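Local coordinates for periplasmic iron-binding protein (Synechocystis sp., PDB 2VP1), which binds ferric iron in the periplasm, probably as a substrate-binding subunit of an ABC transporter that imports Fe(III), at the Fe (III) ion site. Residues are numbered along the deposited sequence; one frame, centred on the assembly and turned at random.

The Fe (III) ion site. Residues 41, 43-44, 86, 129, 169, 223, 225-226. With FE (Fe (III) ion), chain B.
In the cleft between the two lobes of this periplasmic solute-binding protein, four tyrosine phenol oxygens and one histidine nitrogen hold the Fe (III) ion to be delivered for import, in a geometry between square pyramidal and trigonal bipyramidal; at 2.70 Å a bound water could go unseen. His43 and Tyr44 come from a loop, Tyr169 from the start of helix 168-181, and the neighbours Tyr225 and Tyr226 from helix 224-232, so the ion probably helps to hold the lobes closed. His43 binds through NE2, 2.2 Å from FE, its CG in the crowded position between backbone N and carbonyl carbon. Tyr44 OH lies 2.0 Å from FE and Tyr169 OH 2.1 Å from it. Different first torsions bring the OH groups of the adjacent pair to the same ion: Tyr225 has CG between N and C (chi1 56°), Tyr226 has CG anti to the carbonyl carbon (chi1 -75°). The Tyr225 ring holds FE in its own plane, whereas its CE1 edge rests over the centre of the Tyr226 ring.

Second-shell hydrogen bonds fix several of the phenol oxygens. Arg129 NH2 donates to Tyr44 OH over 2.9 Å, nearly straight and within the guanidinium plane, while NH1 makes a weak bond to Tyr169 OH. CE2 of Tyr225 covers one guanidinium face, 3.3 Å above the plane. This positive group probably favours phenolate forms and offsets their charge. An alanine at Arg129 would remove both donors and the charge, and would probably leave Tyr44 less firmly oriented and the presumably phenolate oxygens less well balanced. Asn223 ND2 lies 3.2 Å above the Tyr169 ring plane, over its centre; the same ND2 donates in its amide plane to Tyr225 OH, 3.1 Å away and 171° at the hydrogen.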
loop_
_atom_site.group_PDB
_atom_site.type_symbol
_atom_site.label_atom_id
_atom_site.label_comp_id
_atom_site.label_asym_id
_atom_site.label_seq_id
_atom_site.Cartn_x
_atom_site.Cartn_y
_atom_site.Cartn_z
ATOM N N SER A 41 -8.367 -2.074 -7.725
ATOM C CA SER A 41 -8.277 -0.847 -6.933
ATOM C C SER A 41 -6.908 -0.173 -7.099
ATOM O O SER A 41 -6.658 0.858 -6.480
ATOM C CB SER A 41 -8.601 -1.088 -5.456
ATOM O OG SER A 41 -7.441 -1.465 -4.714
ATOM N N HIS A 43 -4.079 2.181 -8.942
ATOM C CA HIS A 43 -4.289 3.538 -9.455
ATOM C C HIS A 43 -3.036 4.120 -10.120
ATOM O O HIS A 43 -2.627 5.246 -9.827
ATOM C CB HIS A 43 -4.739 4.466 -8.315
ATOM C CG HIS A 43 -4.003 4.237 -7.030
ATOM N ND1 HIS A 43 -4.567 3.579 -5.961
ATOM C CD2 HIS A 43 -2.740 4.542 -6.656
ATOM C CE1 HIS A 43 -3.690 3.503 -4.974
ATOM N NE2 HIS A 43 -2.574 4.081 -5.368
ATOM N N TYR A 44 -2.427 3.350 -11.009
ATOM C CA TYR A 44 -1.193 3.763 -11.647
ATOM C C TYR A 44 -1.370 3.659 -13.137
ATOM O O TYR A 44 -1.593 2.572 -13.657
ATOM C CB TYR A 44 -0.029 2.894 -11.175
ATOM C CG TYR A 44 -0.029 2.710 -9.688
ATOM C CD1 TYR A 44 0.347 3.758 -8.838
ATOM C CD2 TYR A 44 -0.446 1.505 -9.119
ATOM C CE1 TYR A 44 0.325 3.598 -7.447
ATOM C CE2 TYR A 44 -0.480 1.337 -7.735
ATOM C CZ TYR A 44 -0.084 2.385 -6.908
ATOM O OH TYR A 44 -0.096 2.218 -5.546
ATOM N N VAL A 86 -4.500 -2.948 -3.534
ATOM C CA VAL A 86 -3.214 -2.411 -3.079
ATOM C C VAL A 86 -3.096 -2.543 -1.576
ATOM O O VAL A 86 -2.307 -1.858 -0.953
ATOM C CB VAL A 86 -2.983 -0.927 -3.465
ATOM C CG1 VAL A 86 -2.725 -0.794 -4.937
ATOM C CG2 VAL A 86 -4.146 -0.040 -3.017
ATOM N N ARG A 129 5.331 -2.698 -0.323
ATOM C CA ARG A 129 5.464 -1.239 -0.277
ATOM C C ARG A 129 5.483 -0.788 1.156
ATOM O O ARG A 129 4.774 -1.352 1.998
ATOM C CB ARG A 129 4.348 -0.513 -1.055
ATOM C CG ARG A 129 2.921 -0.825 -0.624
ATOM C CD ARG A 129 2.223 -1.853 -1.532
ATOM N NE ARG A 129 2.091 -1.422 -2.930
ATOM C CZ ARG A 129 1.303 -0.438 -3.369
ATOM N NH1 ARG A 129 0.561 0.272 -2.530
ATOM N NH2 ARG A 129 1.265 -0.143 -4.661
ATOM N N TYR A 169 -4.569 2.790 2.853
ATOM C CA TYR A 169 -3.203 2.815 3.377
ATOM C C TYR A 169 -3.191 3.181 4.847
ATOM O O TYR A 169 -2.472 2.573 5.638
ATOM C CB TYR A 169 -2.304 3.773 2.580
ATOM C CG TYR A 169 -2.160 3.433 1.108
ATOM C CD1 TYR A 169 -2.223 2.111 0.652
ATOM C CD2 TYR A 169 -1.948 4.431 0.171
ATOM C CE1 TYR A 169 -2.101 1.808 -0.709
ATOM C CE2 TYR A 169 -1.824 4.135 -1.190
ATOM C CZ TYR A 169 -1.896 2.823 -1.617
ATOM O OH TYR A 169 -1.749 2.548 -2.957
ATOM N N ASN A 223 3.515 6.451 1.056
ATOM C CA ASN A 223 4.173 5.235 0.573
ATOM C C ASN A 223 5.479 5.528 -0.151
ATOM O O ASN A 223 5.613 6.572 -0.812
ATOM C CB ASN A 223 3.244 4.431 -0.330
ATOM C CG ASN A 223 2.141 3.718 0.437
ATOM O OD1 ASN A 223 2.150 3.651 1.674
ATOM N ND2 ASN A 223 1.181 3.166 -0.302
ATOM N N TYR A 225 7.083 4.220 -2.832
ATOM C CA TYR A 225 7.224 4.214 -4.293
ATOM C C TYR A 225 6.793 5.535 -4.971
ATOM O O TYR A 225 7.181 5.808 -6.103
ATOM C CB TYR A 225 6.453 3.021 -4.893
ATOM C CG TYR A 225 4.995 3.032 -4.488
ATOM C CD1 TYR A 225 4.071 3.796 -5.197
ATOM C CD2 TYR A 225 4.550 2.328 -3.362
ATOM C CE1 TYR A 225 2.753 3.847 -4.816
ATOM C CE2 TYR A 225 3.206 2.367 -2.975
ATOM C CZ TYR A 225 2.315 3.135 -3.707
ATOM O OH TYR A 225 0.989 3.218 -3.359
ATOM N N TYR A 226 5.976 6.334 -4.291
ATOM C CA TYR A 226 5.524 7.610 -4.821
ATOM C C TYR A 226 6.683 8.570 -4.939
ATOM O O TYR A 226 6.742 9.354 -5.892
ATOM C CB TYR A 226 4.430 8.230 -3.935
ATOM C CG TYR A 226 3.058 7.580 -4.048
ATOM C CD1 TYR A 226 2.365 7.564 -5.261
ATOM C CD2 TYR A 226 2.453 6.988 -2.941
ATOM C CE1 TYR A 226 1.115 6.973 -5.369
ATOM C CE2 TYR A 226 1.198 6.383 -3.039
ATOM C CZ TYR A 226 0.534 6.384 -4.257
ATOM O OH TYR A 226 -0.720 5.801 -4.366
HETATM FE FE FE B . -0.693 3.709 -4.373
#